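Local coordinates for RV0130 (Mycobacterium tuberculosis, PDB 2C2I), which probably catalyses the reversible hydration of trans-2-enoyl-CoA to (3R)-3-hydroxyacyl-CoA, as a homodimeric hotdog-fold hydratase of the MaoC-like family, at the interface of chains A and B. Sequence-based numbering; all coordinates share one arbitrary frame. Chains: chain A/B, RV0130.

Contacts 1 and 2 belong to one two-fold symmetric dimer interface, and the centres of their C-alpha atoms lie about 19 Å apart. Contact 1 pairs helix 28-38 of each subunit. Contact 2 sets the start of strand 86-91 of chain A, with A:Leu85 just before it, against helix 43-46 and loop residues of chain B. They share no residue. Contact 2 includes B:Ile60 and, from the other chain, A:Ala86 and A:Ile87, all likely to contribute to the substrate site, so each site probably draws on both chains; contact 1 would support it by holding the helices together.

Contact 1: the interface of chains A and B. Residues chain A 33-34, 36-38; chain B 30, 33-34, 37, 65.
A:Leu33 and B:Leu33 meet at about a right angle through one methyl branch each, CD2 to CD2 at 3.7 Å, where the two copies of helix 28-38 pack together as a helix-helix part of the homodimer interface. At the other end of the patch, beyond the Ala37 methyls, the rings of A:Phe34 and B:Phe34 lie side by side and point the same way, their CE1 corners turned towards each other; the modelled separation of those corners is too short to be trusted. Each ring gets there by a CG anti to its backbone N (chi1 -165° in A:Phe34, -169° in B:Phe34), and a flat ring can lie alongside its twin and still offer a face to its own chain. One face of the B:Phe34 ring is covered by the selenomethionine B:Met65, whose CB sits 3.5 Å above the ring centre.

Alanine lets the backbones come close. The methyl CB of A:Ala37 rests 3.6 Å from the carbonyl O of B:Glu30 and 3.8 Å from CB of B:Leu33. Its twin, B:Ala37, presses CB against CA of A:Phe34 at 3.9 Å.

Farther out, polar residues contribute mainly their carbon parts. CD1 of B:Leu33 touches CB of A:Asp36 at 3.8 Å, and the extended chain of B:Glu30 passes its CB and CG near the carbonyl O of A:Ala37. A:Thr38 serves two purposes: its methyl CG2 lies over the rim of the A:Phe34 ring and also reaches B:Phe34, while its hydroxyl OG1 turns back to its own helix and donates a hydrogen bond of 2.8 Å to the carbonyl O of A:Phe34, the C=O...donor angle being 138° with the donor tilted out of the carbonyl plane.

Contact 2: the interface of chains A and B. Residues chain A 85-87; chain B 44, 55-56, 60.
A:Leu85, A:Ala86 and A:Ile87 run in extended conformation into strand 86-91, sending the side chains of A:Leu85 and A:Ile87 towards chain B, where B:Ile44 comes from the short helix 43-46 and B:Pro55, B:Phe56 and B:Ile60 from loops. In this part of the homodimer interface A:Ala86, A:Ile87 and B:Ile60 belong to segments thought to bind substrate. The contact is apolar, and branched aliphatic side chains suit it because their separate methyls can touch several neighbours at once.

A:Leu85 touches B:Pro55, B:Phe56 and B:Ile44. A chi1 of 69° turns its branches towards the B:Pro55 ring, which it meets tip to tip: its CD2 lies 3.3 Å from CG of B:Pro55, tighter than usual van der Waals contact. The same methyl lies 3.8 Å from the ring atom CE2 of B:Phe56, while CB of A:Leu85 packs at 3.8 Å on CG2 of B:Ile44, the two side chains crossing at about a right angle. The other branch of B:Ile44 ends in CD1, 3.7 Å from the carbonyl O of A:Ala86; the small side chain of A:Ala86 takes little part in the contact.

A:Ile87 reaches out with CG1 anti to its backbone N (chi1 -178°), bringing CD1 to 3.6 Å from CZ at the tip of the B:Phe56 ring. A rigid aromatic ring suits this place, since it offers separate corners to A:Leu85 and A:Ile87. B:Ile60 CD1 packs 3.6 Å above one face near the rim, and B:Pro55 CG lies more loosely over the rim of the other. That CD1 methyl of B:Ile60 also meets CD1 of A:Ile87, methyl to methyl, at 3.7 Å.

Contact 1: the interface of chains A and B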
loop_
_atom_site.group_PDB
_atom_site.type_symbol
_atom_site.label_atom_id
_atom_site.label_comp_id
_atom_site.label_asym_id
_atom_site.label_seq_id
_atom_site.Cartn_x
_atom_site.Cartn_y
_atom_site.Cartn_z
ATOM N N LEU A 33 11.520 4.436 -8.853
ATOM C CA LEU A 33 11.765 4.981 -7.522
ATOM C C LEU A 33 11.008 4.134 -6.497
ATOM O O LEU A 33 11.526 3.889 -5.425
ATOM C CB LEU A 33 11.312 6.437 -7.395
ATOM C CG LEU A 33 12.063 7.541 -8.169
ATOM C CD1 LEU A 33 11.384 8.892 -8.039
ATOM C CD2 LEU A 33 13.497 7.611 -7.704
ATOM N N PHE A 34 9.790 3.713 -6.855
ATOM C CA PHE A 34 8.966 2.870 -5.978
ATOM C C PHE A 34 9.644 1.534 -5.678
ATOM O O PHE A 34 9.652 1.056 -4.523
ATOM C CB PHE A 34 7.584 2.626 -6.578
ATOM C CG PHE A 34 6.588 2.078 -5.574
ATOM C CD1 PHE A 34 5.944 2.931 -4.687
ATOM C CD2 PHE A 34 6.320 0.707 -5.517
ATOM C CE1 PHE A 34 5.019 2.417 -3.739
ATOM C CE2 PHE A 34 5.407 0.178 -4.570
ATOM C CZ PHE A 34 4.755 1.036 -3.690
ATOM N N ASP A 36 12.866 1.016 -5.902
ATOM C CA ASP A 36 14.010 1.301 -5.009
ATOM C C ASP A 36 13.585 1.489 -3.549
ATOM O O ASP A 36 14.244 0.970 -2.635
ATOM C CB ASP A 36 14.799 2.533 -5.470
ATOM C CG ASP A 36 15.456 2.341 -6.831
ATOM O OD1 ASP A 36 15.633 1.191 -7.293
ATOM O OD2 ASP A 36 15.798 3.372 -7.460
ATOM N N ALA A 37 12.497 2.237 -3.342
ATOM C CA ALA A 37 11.986 2.509 -2.003
ATOM C C ALA A 37 11.578 1.219 -1.268
ATOM O O ALA A 37 11.814 1.084 -0.068
ATOM C CB ALA A 37 10.814 3.474 -2.070
ATOM N N THR A 38 10.966 0.288 -1.990
ATOM C CA THR A 38 10.280 -0.851 -1.348
ATOM C C THR A 38 10.962 -2.218 -1.530
ATOM O O THR A 38 10.574 -3.194 -0.882
ATOM C CB THR A 38 8.829 -0.985 -1.880
ATOM O OG1 THR A 38 8.859 -1.286 -3.277
ATOM C CG2 THR A 38 8.015 0.314 -1.651
ATOM N N GLU B 30 14.946 5.833 1.891
ATOM C CA GLU B 30 13.825 5.047 1.379
ATOM C C GLU B 30 12.506 5.798 1.538
ATOM O O GLU B 30 11.662 5.752 0.635
ATOM C CB GLU B 30 13.739 3.697 2.096
ATOM C CG GLU B 30 14.824 2.713 1.702
ATOM C CD GLU B 30 14.904 1.547 2.688
ATOM O OE1 GLU B 30 14.480 1.699 3.870
ATOM O OE2 GLU B 30 15.353 0.478 2.254
ATOM N N LEU B 33 12.434 8.479 -1.167
ATOM C CA LEU B 33 12.130 7.844 -2.432
ATOM C C LEU B 33 10.640 7.531 -2.514
ATOM O O LEU B 33 10.029 7.703 -3.568
ATOM C CB LEU B 33 12.917 6.542 -2.598
ATOM C CG LEU B 33 14.411 6.696 -2.893
ATOM C CD1 LEU B 33 15.128 5.321 -2.896
ATOM C CD2 LEU B 33 14.585 7.427 -4.220
ATOM N N PHE B 34 10.090 7.024 -1.408
ATOM C CA PHE B 34 8.679 6.626 -1.414
ATOM C C PHE B 34 7.789 7.855 -1.635
ATOM O O PHE B 34 6.811 7.783 -2.396
ATOM C CB PHE B 34 8.300 5.889 -0.127
ATOM C CG PHE B 34 6.944 5.233 -0.183
ATOM C CD1 PHE B 34 6.798 3.953 -0.693
ATOM C CD2 PHE B 34 5.810 5.892 0.326
ATOM C CE1 PHE B 34 5.504 3.325 -0.739
ATOM C CE2 PHE B 34 4.550 5.262 0.300
ATOM C CZ PHE B 34 4.408 3.992 -0.229
ATOM N N ALA B 37 8.049 8.920 -5.227
ATOM C CA ALA B 37 7.353 7.977 -6.095
ATOM C C ALA B 37 5.835 8.201 -6.076
ATOM O O ALA B 37 5.199 8.142 -7.110
ATOM C CB ALA B 37 7.677 6.539 -5.689
HETATM N N MSE B 65 4.000 2.561 2.816
HETATM C CA MSE B 65 5.307 1.972 2.538
HETATM C C MSE B 65 5.504 0.724 3.369
HETATM O O MSE B 65 5.902 -0.286 2.837
HETATM C CB MSE B 65 6.481 2.921 2.759
HETATM C CG MSE B 65 7.805 2.230 2.343
HETATM SE SE MSE B 65 9.392 3.382 2.412
HETATM C CE MSE B 65 9.116 3.989 3.519
#

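Contact 2: the interface of chains A and B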
loop_
_atom_site.group_PDB
_atom_site.type_symbol
_atom_site.label_atom_id
_atom_site.label_comp_id
_atom_site.label_asym_id
_atom_site.label_seq_id
_atom_site.Cartn_x
_atom_site.Cartn_y
_atom_site.Cartn_z
ATOM N N LEU A 85 -1.908 16.761 11.351
ATOM C CA LEU A 85 -1.402 15.715 10.468
ATOM C C LEU A 85 -2.492 14.701 10.197
ATOM O O LEU A 85 -3.480 14.624 10.935
ATOM C CB LEU A 85 -0.172 15.033 11.099
ATOM C CG LEU A 85 -0.460 14.175 12.336
ATOM C CD1 LEU A 85 -0.696 12.715 11.928
ATOM C CD2 LEU A 85 0.641 14.272 13.367
ATOM N N ALA A 86 -2.298 13.931 9.138
ATOM C CA ALA A 86 -3.179 12.813 8.838
ATOM C C ALA A 86 -2.324 11.546 8.714
ATOM O O ALA A 86 -1.293 11.551 8.038
ATOM C CB ALA A 86 -3.922 13.088 7.594
ATOM N N ILE A 87 -2.742 10.486 9.402
ATOM C CA ILE A 87 -1.989 9.223 9.412
ATOM C C ILE A 87 -2.844 8.051 8.932
ATOM O O ILE A 87 -4.028 7.945 9.249
ATOM C CB ILE A 87 -1.342 8.944 10.802
ATOM C CG1 ILE A 87 -0.524 7.649 10.787
ATOM C CG2 ILE A 87 -2.405 8.953 11.902
ATOM C CD1 ILE A 87 0.608 7.634 11.780
ATOM N N ILE B 44 5.359 14.836 8.342
ATOM C CA ILE B 44 5.619 13.752 9.307
ATOM C C ILE B 44 6.573 12.684 8.773
ATOM O O ILE B 44 7.199 11.976 9.577
ATOM C CB ILE B 44 4.318 13.084 9.848
ATOM C CG1 ILE B 44 3.511 12.436 8.716
ATOM C CG2 ILE B 44 3.485 14.121 10.680
ATOM C CD1 ILE B 44 2.252 11.665 9.219
ATOM N N PRO B 55 4.103 15.176 17.079
ATOM C CA PRO B 55 3.711 14.195 18.092
ATOM C C PRO B 55 4.502 12.889 18.065
ATOM O O PRO B 55 4.457 12.146 19.046
ATOM C CB PRO B 55 2.236 13.921 17.761
ATOM C CG PRO B 55 2.120 14.233 16.330
ATOM C CD PRO B 55 3.002 15.446 16.140
ATOM N N PHE B 56 5.187 12.595 16.951
ATOM C CA PHE B 56 6.000 11.380 16.851
ATOM C C PHE B 56 7.472 11.584 17.267
ATOM O O PHE B 56 8.185 10.611 17.534
ATOM C CB PHE B 56 5.897 10.741 15.447
ATOM C CG PHE B 56 4.481 10.496 14.969
ATOM C CD1 PHE B 56 3.668 9.519 15.567
ATOM C CD2 PHE B 56 3.963 11.233 13.918
ATOM C CE1 PHE B 56 2.371 9.308 15.113
ATOM C CE2 PHE B 56 2.665 11.021 13.446
ATOM C CZ PHE B 56 1.866 10.058 14.055
ATOM N N ILE B 60 8.478 9.543 10.563
ATOM C CA ILE B 60 7.978 8.171 10.512
ATOM C C ILE B 60 7.752 7.708 9.074
ATOM O O ILE B 60 7.591 8.516 8.155
ATOM C CB ILE B 60 6.686 7.998 11.352
ATOM C CG1 ILE B 60 5.564 8.896 10.824
ATOM C CG2 ILE B 60 6.965 8.266 12.830
ATOM C CD1 ILE B 60 4.178 8.507 11.305
#